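Local coordinates for protein polyketide synthase type I (Bacillus amyloliquefaciens, PDB 5KKU) that probably dehydrates beta-hydroxyacyl intermediates tethered to a carrier protein, as the N-terminal dehydratase domain of a difficidin assembly-line synthase, at residues A120-M132 and T264-C276. Residues are numbered along the deposited sequence; the frame is centred on the assembly and turned at random.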
ATOM      1  N   ALA A 120       6.657   7.900 -20.107  1.00 46.58           N
ATOM      2  CA  ALA A 120       5.297   7.507 -20.181  1.00 41.99           C
ATOM      3  C   ALA A 120       5.029   6.123 -19.661  1.00 41.49           C
ATOM      4  O   ALA A 120       5.903   5.309 -19.550  1.00 44.31           O
ATOM      5  CB  ALA A 120       4.892   7.601 -21.624  1.00 40.51           C
ATOM      6  N   PRO A 121       3.689   5.907 -19.316  1.00 40.92           N
ATOM      7  CA  PRO A 121       3.405   4.544 -18.866  1.00 38.03           C
ATOM      8  C   PRO A 121       3.739   3.468 -19.855  1.00 35.56           C
ATOM      9  O   PRO A 121       3.570   3.621 -21.019  1.00 37.67           O
ATOM     10  CB  PRO A 121       1.908   4.567 -18.646  1.00 34.09           C
ATOM     11  CG  PRO A 121       1.658   5.904 -18.154  1.00 36.87           C
ATOM     12  CD  PRO A 121       2.375   6.698 -19.141  1.00 31.16           C
ATOM     13  N   ARG A 122       4.179   2.353 -19.327  1.00 35.49           N
ATOM     14  CA  ARG A 122       4.571   1.230 -20.131  1.00 37.39           C
ATOM     15  C   ARG A 122       3.495   0.156 -20.207  1.00 42.13           C
ATOM     16  O   ARG A 122       3.615  -0.773 -20.949  1.00 45.25           O
ATOM     17  CB  ARG A 122       5.839   0.630 -19.575  1.00 40.43           C
ATOM     18  CG  ARG A 122       7.113   1.210 -20.173  1.00 47.26           C
ATOM     19  CD  ARG A 122       8.342   0.597 -19.533  1.00 51.93           C
ATOM     20  NE  ARG A 122       9.556   1.164 -20.085  1.00 60.34           N
ATOM     21  CZ  ARG A 122       9.673   1.567 -21.342  1.00 62.10           C
ATOM     22  NH1 ARG A 122       8.665   1.440 -22.160  1.00 60.86           N
ATOM     23  NH2 ARG A 122      10.792   2.114 -21.778  1.00 61.64           N
ATOM     24  N   ALA A 123       2.441   0.319 -19.413  1.00 32.85           N
ATOM     25  CA  ALA A 123       1.342  -0.638 -19.392  1.00 39.91           C
ATOM     26  C   ALA A 123       0.222  -0.212 -20.334  1.00 34.62           C
ATOM     27  O   ALA A 123      -0.398   0.834 -20.144  1.00 30.16           O
ATOM     28  CB  ALA A 123       0.813  -0.807 -17.976  1.00 25.56           C
ATOM     29  N   LYS A 124      -0.033  -1.030 -21.351  1.00 33.55           N
ATOM     30  CA  LYS A 124      -1.079  -0.739 -22.325  1.00 33.73           C
ATOM     31  C   LYS A 124      -2.458  -0.754 -21.674  1.00 37.50           C
ATOM     32  O   LYS A 124      -2.712  -1.530 -20.753  1.00 37.54           O
ATOM     33  CB  LYS A 124      -1.030  -1.743 -23.478  1.00 45.30           C
ATOM     34  CG  LYS A 124       0.336  -1.875 -24.130  1.00 47.88           C
ATOM     35  CD  LYS A 124       0.767  -3.330 -24.221  1.00 53.26           C
ATOM     36  CE  LYS A 124       1.711  -3.697 -23.087  1.00 55.53           C
ATOM     37  NZ  LYS A 124       2.657  -4.777 -23.482  1.00 56.04           N
ATOM     38  N   GLU A 125      -3.344   0.109 -22.158  1.00 41.21           N
ATOM     39  CA  GLU A 125      -4.699   0.197 -21.625  1.00 42.59           C
ATOM     40  C   GLU A 125      -5.386  -1.164 -21.642  1.00 33.11           C
ATOM     41  O   GLU A 125      -4.815  -2.153 -22.099  1.00 34.82           O
ATOM     42  CB  GLU A 125      -5.523   1.212 -22.421  1.00 37.91           C
ATOM     43  CG  GLU A 125      -5.776   0.810 -23.866  1.00 49.27           C
ATOM     44  CD  GLU A 125      -6.482   1.893 -24.657  1.00 63.60           C
ATOM     45  OE1 GLU A 125      -5.912   2.995 -24.798  1.00 66.90           O
ATOM     46  OE2 GLU A 125      -7.607   1.642 -25.136  1.00 66.39           O
ATOM     47  N   LEU A 126      -6.616  -1.206 -21.140  1.00 29.54           N
ATOM     48  CA  LEU A 126      -7.366  -2.417 -21.098  1.00 28.21           C
ATOM     49  C   LEU A 126      -8.835  -2.108 -21.173  1.00 31.30           C
ATOM     50  O   LEU A 126      -9.300  -1.154 -20.601  1.00 24.30           O
ATOM     51  CB  LEU A 126      -7.006  -3.066 -19.750  1.00 26.38           C
ATOM     52  CG  LEU A 126      -7.802  -4.242 -19.210  1.00 30.15           C
ATOM     53  CD1 LEU A 126      -7.387  -5.542 -19.851  1.00 19.50           C
ATOM     54  CD2 LEU A 126      -7.723  -4.316 -17.701  1.00 27.39           C
ATOM     55  N   ASN A 127      -9.553  -2.952 -21.887  1.00 26.69           N
ATOM     56  CA  ASN A 127     -10.974  -2.815 -21.987  1.00 30.34           C
ATOM     57  C   ASN A 127     -11.641  -3.380 -20.758  1.00 24.31           C
ATOM     58  O   ASN A 127     -11.857  -4.555 -20.681  1.00 28.00           O
ATOM     59  CB  ASN A 127     -11.531  -3.482 -23.245  1.00 24.54           C
ATOM     60  CG  ASN A 127     -12.928  -3.024 -23.590  1.00 25.10           C
ATOM     61  OD1 ASN A 127     -13.801  -2.946 -22.771  1.00 26.30           O
ATOM     62  ND2 ASN A 127     -13.117  -2.715 -24.817  1.00 22.46           N
ATOM     63  N   ILE A 128     -11.983  -2.505 -19.834  1.00 20.06           N
ATOM     64  CA  ILE A 128     -12.561  -2.884 -18.569  1.00 26.73           C
ATOM     65  C   ILE A 128     -13.870  -3.647 -18.745  1.00 30.90           C
ATOM     66  O   ILE A 128     -13.997  -4.691 -18.184  1.00 33.15           O
ATOM     67  CB  ILE A 128     -12.662  -1.721 -17.572  1.00 30.74           C
ATOM     68  CG1 ILE A 128     -11.329  -1.445 -16.908  1.00 30.36           C
ATOM     69  CG2 ILE A 128     -13.554  -2.049 -16.405  1.00 22.50           C
ATOM     70  CD1 ILE A 128     -10.315  -0.901 -17.817  1.00 25.19           C
ATOM     71  N   GLU A 129     -14.789  -3.100 -19.502  1.00 26.60           N
ATOM     72  CA  GLU A 129     -16.043  -3.725 -19.777  1.00 25.13           C
ATOM     73  C   GLU A 129     -15.916  -5.111 -20.382  1.00 25.00           C
ATOM     74  O   GLU A 129     -16.587  -5.999 -19.971  1.00 26.03           O
ATOM     75  CB  GLU A 129     -16.781  -2.903 -20.769  1.00 30.99           C
ATOM     76  CG  GLU A 129     -17.684  -1.816 -20.325  1.00 36.85           C
ATOM     77  CD  GLU A 129     -18.657  -1.542 -21.450  1.00 42.18           C
ATOM     78  OE1 GLU A 129     -18.516  -0.547 -22.138  1.00 46.55           O
ATOM     79  OE2 GLU A 129     -19.522  -2.378 -21.699  1.00 45.27           O
ATOM     80  N   ALA A 130     -15.076  -5.233 -21.368  1.00 22.20           N
ATOM     81  CA  ALA A 130     -14.888  -6.481 -22.005  1.00 26.38           C
ATOM     82  C   ALA A 130     -14.297  -7.531 -21.086  1.00 25.54           C
ATOM     83  O   ALA A 130     -14.653  -8.644 -21.173  1.00 29.91           O
ATOM     84  CB  ALA A 130     -14.062  -6.324 -23.253  1.00 20.50           C
ATOM     85  N   PHE A 131     -13.375  -7.126 -20.223  1.00 28.14           N
ATOM     86  CA  PHE A 131     -12.772  -8.012 -19.244  1.00 27.29           C
ATOM     87  C   PHE A 131     -13.820  -8.562 -18.318  1.00 22.95           C
ATOM     88  O   PHE A 131     -13.844  -9.710 -18.065  1.00 27.25           O
ATOM     89  CB  PHE A 131     -11.668  -7.342 -18.435  1.00 21.93           C
ATOM     90  CG  PHE A 131     -10.785  -8.312 -17.705  1.00 27.00           C
ATOM     91  CD1 PHE A 131     -11.137  -8.809 -16.480  1.00 25.28           C
ATOM     92  CD2 PHE A 131      -9.610  -8.728 -18.251  1.00 22.00           C
ATOM     93  CE1 PHE A 131     -10.357  -9.721 -15.834  1.00 25.73           C
ATOM     94  CE2 PHE A 131      -8.817  -9.615 -17.610  1.00 23.22           C
ATOM     95  CZ  PHE A 131      -9.180 -10.109 -16.386  1.00 23.14           C
ATOM     96  N   MET A 132     -14.673  -7.704 -17.811  1.00 23.38           N
ATOM     97  CA  MET A 132     -15.735  -8.105 -16.900  1.00 27.04           C
ATOM     98  C   MET A 132     -16.778  -9.037 -17.505  1.00 27.75           C
ATOM     99  O   MET A 132     -17.131 -10.014 -16.926  1.00 22.66           O
ATOM    100  CB  MET A 132     -16.430  -6.899 -16.305  1.00 28.95           C
ATOM    101  CG  MET A 132     -15.675  -6.145 -15.233  1.00 33.39           C
ATOM    102  SD  MET A 132     -16.429  -4.570 -14.841  1.00 44.78           S
ATOM    103  CE  MET A 132     -15.732  -4.184 -13.286  1.00 30.17           C
ATOM    104  N   THR A 264      -1.273  -3.130 -12.241  1.00 21.18           N
ATOM    105  CA  THR A 264      -1.535  -1.838 -12.829  1.00 22.22           C
ATOM    106  C   THR A 264      -2.897  -1.367 -12.418  1.00 19.45           C
ATOM    107  O   THR A 264      -3.807  -2.124 -12.430  1.00 18.78           O
ATOM    108  CB  THR A 264      -1.476  -1.868 -14.370  1.00 27.32           C
ATOM    109  OG1 THR A 264      -0.257  -2.449 -14.797  1.00 18.76           O
ATOM    110  CG2 THR A 264      -1.664  -0.482 -14.958  1.00 20.85           C
ATOM    111  N   ILE A 265      -3.040  -0.106 -12.077  1.00 25.30           N
ATOM    112  CA  ILE A 265      -4.310   0.439 -11.666  1.00 20.36           C
ATOM    113  C   ILE A 265      -4.897   1.245 -12.784  1.00 23.66           C
ATOM    114  O   ILE A 265      -4.309   2.175 -13.202  1.00 24.95           O
ATOM    115  CB  ILE A 265      -4.198   1.282 -10.382  1.00 21.91           C
ATOM    116  CG1 ILE A 265      -3.537   0.517  -9.251  1.00 21.85           C
ATOM    117  CG2 ILE A 265      -5.559   1.660  -9.909  1.00 19.22           C
ATOM    118  CD1 ILE A 265      -3.515   1.224  -7.931  1.00 18.49           C
ATOM    119  N   TYR A 266      -6.051   0.841 -13.249  1.00 24.26           N
ATOM    120  CA  TYR A 266      -6.775   1.511 -14.310  1.00 25.21           C
ATOM    121  C   TYR A 266      -7.961   2.331 -13.835  1.00 22.35           C
ATOM    122  O   TYR A 266      -8.511   2.022 -12.833  1.00 21.24           O
ATOM    123  CB  TYR A 266      -7.259   0.483 -15.307  1.00 21.69           C
ATOM    124  CG  TYR A 266      -6.176  -0.134 -16.109  1.00 25.85           C
ATOM    125  CD1 TYR A 266      -5.599   0.521 -17.179  1.00 22.11           C
ATOM    126  CD2 TYR A 266      -5.711  -1.390 -15.785  1.00 25.11           C
ATOM    127  CE1 TYR A 266      -4.602  -0.074 -17.889  1.00 27.40           C
ATOM    128  CE2 TYR A 266      -4.722  -1.980 -16.495  1.00 21.54           C
ATOM    129  CZ  TYR A 266      -4.162  -1.323 -17.528  1.00 26.75           C
ATOM    130  OH  TYR A 266      -3.194  -1.964 -18.162  1.00 25.41           O
ATOM    131  N   ASP A 267      -8.170   3.395 -14.509  1.00 20.86           N
ATOM    132  CA  ASP A 267      -9.443   3.715 -14.549  1.00 25.69           C
ATOM    133  C   ASP A 267     -10.104   2.774 -15.540  1.00 25.44           C
ATOM    134  O   ASP A 267      -9.692   1.877 -16.172  1.00 30.39           O
ATOM    135  CB  ASP A 267      -9.742   5.204 -14.726  1.00 22.45           C
ATOM    136  CG  ASP A 267      -9.431   5.741 -16.103  1.00 32.00           C
ATOM    137  OD1 ASP A 267      -9.366   4.979 -17.045  1.00 33.27           O
ATOM    138  OD2 ASP A 267      -9.285   6.953 -16.248  1.00 25.65           O
ATOM    139  N   ARG A 268     -11.348   3.186 -15.497  1.00 22.87           N
ATOM    140  CA  ARG A 268     -12.522   2.675 -16.111  1.00 29.65           C
ATOM    141  C   ARG A 268     -12.583   2.853 -17.597  1.00 26.59           C
ATOM    142  O   ARG A 268     -12.985   1.957 -18.280  1.00 27.50           O
ATOM    143  CB  ARG A 268     -13.710   3.363 -15.478  1.00 26.08           C
ATOM    144  CG  ARG A 268     -15.045   3.013 -16.034  1.00 24.39           C
ATOM    145  CD  ARG A 268     -15.341   1.550 -15.943  1.00 33.45           C
ATOM    146  NE  ARG A 268     -16.325   1.239 -16.925  1.00 36.43           N
ATOM    147  CZ  ARG A 268     -17.266   0.328 -16.813  1.00 45.36           C
ATOM    148  NH1 ARG A 268     -18.089   0.139 -17.814  1.00 46.67           N
ATOM    149  NH2 ARG A 268     -17.376  -0.399 -15.727  1.00 40.00           N
ATOM    150  N   ALA A 269     -12.193   4.019 -18.063  1.00 27.03           N
ATOM    151  CA  ALA A 269     -11.988   4.182 -19.470  1.00 25.24           C
ATOM    152  C   ALA A 269     -10.756   3.493 -19.973  1.00 25.49           C
ATOM    153  O   ALA A 269     -10.463   3.565 -21.107  1.00 24.74           O
ATOM    154  CB  ALA A 269     -11.947   5.648 -19.816  1.00 23.90           C
ATOM    155  N   GLY A 270     -10.057   2.791 -19.111  1.00 24.01           N
ATOM    156  CA  GLY A 270      -8.859   2.106 -19.496  1.00 23.67           C
ATOM    157  C   GLY A 270      -7.566   2.862 -19.473  1.00 23.13           C
ATOM    158  O   GLY A 270      -6.626   2.380 -19.966  1.00 28.94           O
ATOM    159  N   ASN A 271      -7.511   4.039 -18.903  1.00 25.24           N
ATOM    160  CA  ASN A 271      -6.276   4.757 -18.710  1.00 28.97           C
ATOM    161  C   ASN A 271      -5.459   4.244 -17.554  1.00 28.38           C
ATOM    162  O   ASN A 271      -6.001   3.846 -16.585  1.00 26.10           O
ATOM    163  CB  ASN A 271      -6.584   6.214 -18.453  1.00 33.63           C
ATOM    164  CG  ASN A 271      -7.400   6.830 -19.539  1.00 28.00           C
ATOM    165  OD1 ASN A 271      -7.045   6.764 -20.695  1.00 27.32           O
ATOM    166  ND2 ASN A 271      -8.500   7.406 -19.175  1.00 27.47           N
ATOM    167  N   VAL A 272      -4.150   4.248 -17.708  1.00 28.80           N
ATOM    168  CA  VAL A 272      -3.234   3.943 -16.628  1.00 22.64           C
ATOM    169  C   VAL A 272      -3.218   4.993 -15.504  1.00 24.86           C
ATOM    170  O   VAL A 272      -2.845   6.091 -15.708  1.00 27.23           O
ATOM    171  CB  VAL A 272      -1.830   3.636 -17.157  1.00 25.78           C
ATOM    172  CG1 VAL A 272      -0.834   3.520 -16.026  1.00 29.69           C
ATOM    173  CG2 VAL A 272      -1.826   2.351 -17.943  1.00 23.52           C
ATOM    174  N   LEU A 273      -3.595   4.620 -14.303  1.00 21.73           N
ATOM    175  CA  LEU A 273      -3.539   5.556 -13.203  1.00 25.29           C
ATOM    176  C   LEU A 273      -2.256   5.364 -12.439  1.00 26.75           C
ATOM    177  O   LEU A 273      -1.656   6.324 -12.074  1.00 23.19           O
ATOM    178  CB  LEU A 273      -4.742   5.516 -12.258  1.00 20.19           C
ATOM    179  CG  LEU A 273      -6.144   5.301 -12.770  1.00 21.95           C
ATOM    180  CD1 LEU A 273      -7.085   4.813 -11.710  1.00 21.48           C
ATOM    181  CD2 LEU A 273      -6.717   6.481 -13.504  1.00 27.80           C
ATOM    182  N   ALA A 274      -1.864   4.130 -12.235  1.00 18.80           N
ATOM    183  CA  ALA A 274      -0.666   3.812 -11.545  1.00 20.29           C
ATOM    184  C   ALA A 274      -0.009   2.504 -11.982  1.00 23.89           C
ATOM    185  O   ALA A 274      -0.649   1.637 -12.445  1.00 18.31           O
ATOM    186  CB  ALA A 274      -0.952   3.810 -10.072  1.00 21.85           C
ATOM    187  N   GLU A 275       1.278   2.368 -11.765  1.00 24.00           N
ATOM    188  CA  GLU A 275       2.000   1.171 -12.061  1.00 22.49           C
ATOM    189  C   GLU A 275       2.809   0.710 -10.878  1.00 25.71           C
ATOM    190  O   GLU A 275       3.490   1.494 -10.248  1.00 26.25           O
ATOM    191  CB  GLU A 275       2.946   1.386 -13.227  1.00 22.58           C
ATOM    192  CG  GLU A 275       2.340   1.548 -14.592  1.00 20.44           C
ATOM    193  CD  GLU A 275       3.376   1.443 -15.669  1.00 34.30           C
ATOM    194  OE1 GLU A 275       4.325   2.165 -15.626  1.00 33.13           O
ATOM    195  OE2 GLU A 275       3.273   0.607 -16.528  1.00 37.69           O
ATOM    196  N   CYS A 276       2.794  -0.565 -10.634  1.00 19.58           N
ATOM    197  CA  CYS A 276       3.564  -1.141  -9.606  1.00 25.30           C
ATOM    198  C   CYS A 276       4.362  -2.295 -10.120  1.00 25.28           C
ATOM    199  O   CYS A 276       3.838  -3.261 -10.529  1.00 22.42           O
ATOM    200  CB  CYS A 276       2.674  -1.559  -8.467  1.00 23.88           C
ATOM    201  SG  CYS A 276       3.485  -2.240  -7.062  1.00 39.66           S
TER
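The Tyr266 side chain points at segment 120-132, and its OH donates to Lys124 O over 2.7 Å, from a position tilted 28° off the carbonyl plane. The ring is sandwiched near its rim. Leu126 CB lies over one face, 4.2 Å from the centroid in a CH-pi contact, while CG, anti to the backbone N (chi1 168°), brings Leu126 CD2 across the ring to Tyr266 CE2; Thr264 CG2 covers the opposite face. Next to this, Ile128 drives CD1 into the turn, 3.7 Å from Gly270 CA and also against Tyr266 CB, and its CG2 branch meets the aliphatic CD of Arg268. Glu129 CG lies 3.2 Å from Arg268 NH1; carboxylate and guanidinium are nearly parallel, their charges close but beyond a salt bridge, and Glu129 OE2 pairs with Lys133. Toward the other end, Pro121 and Val272 pack with their side chains running in opposite directions, CB to CG1 at 3.9 Å, and the methyl of Ala123 lies against Thr264 OG1.

Segment 120-127 leads from the N-terminal toward the C-terminal hotdog fold of the dehydratase, probably as part of their connection, and lies across the hairpin formed by antiparallel strands 258-266 and 272-283. A classic beta bulge sets Leu273 and Ala274 against the single residue Ile265.

Glu275 offers OE2 to Arg122 N in a weak bond of 3.4 Å, with Ala123 N 3.0 Å from Glu275 OE2; Arg226, by a salt bridge, and Tyr230 hold OE1, fixing the carboxylate beside segment 121-123. Asp267 braces the turn, accepting from Asn271 N through OD1 and from Asn271 ND2 through the syn lone pair of OD2. Gly270 adopts a left-handed conformation (phi 86°), its CA close beside Leu126 O. Asn127 is the N-cap of helix 128-133, its OD1 taking Ala130 N at 3.0 Å.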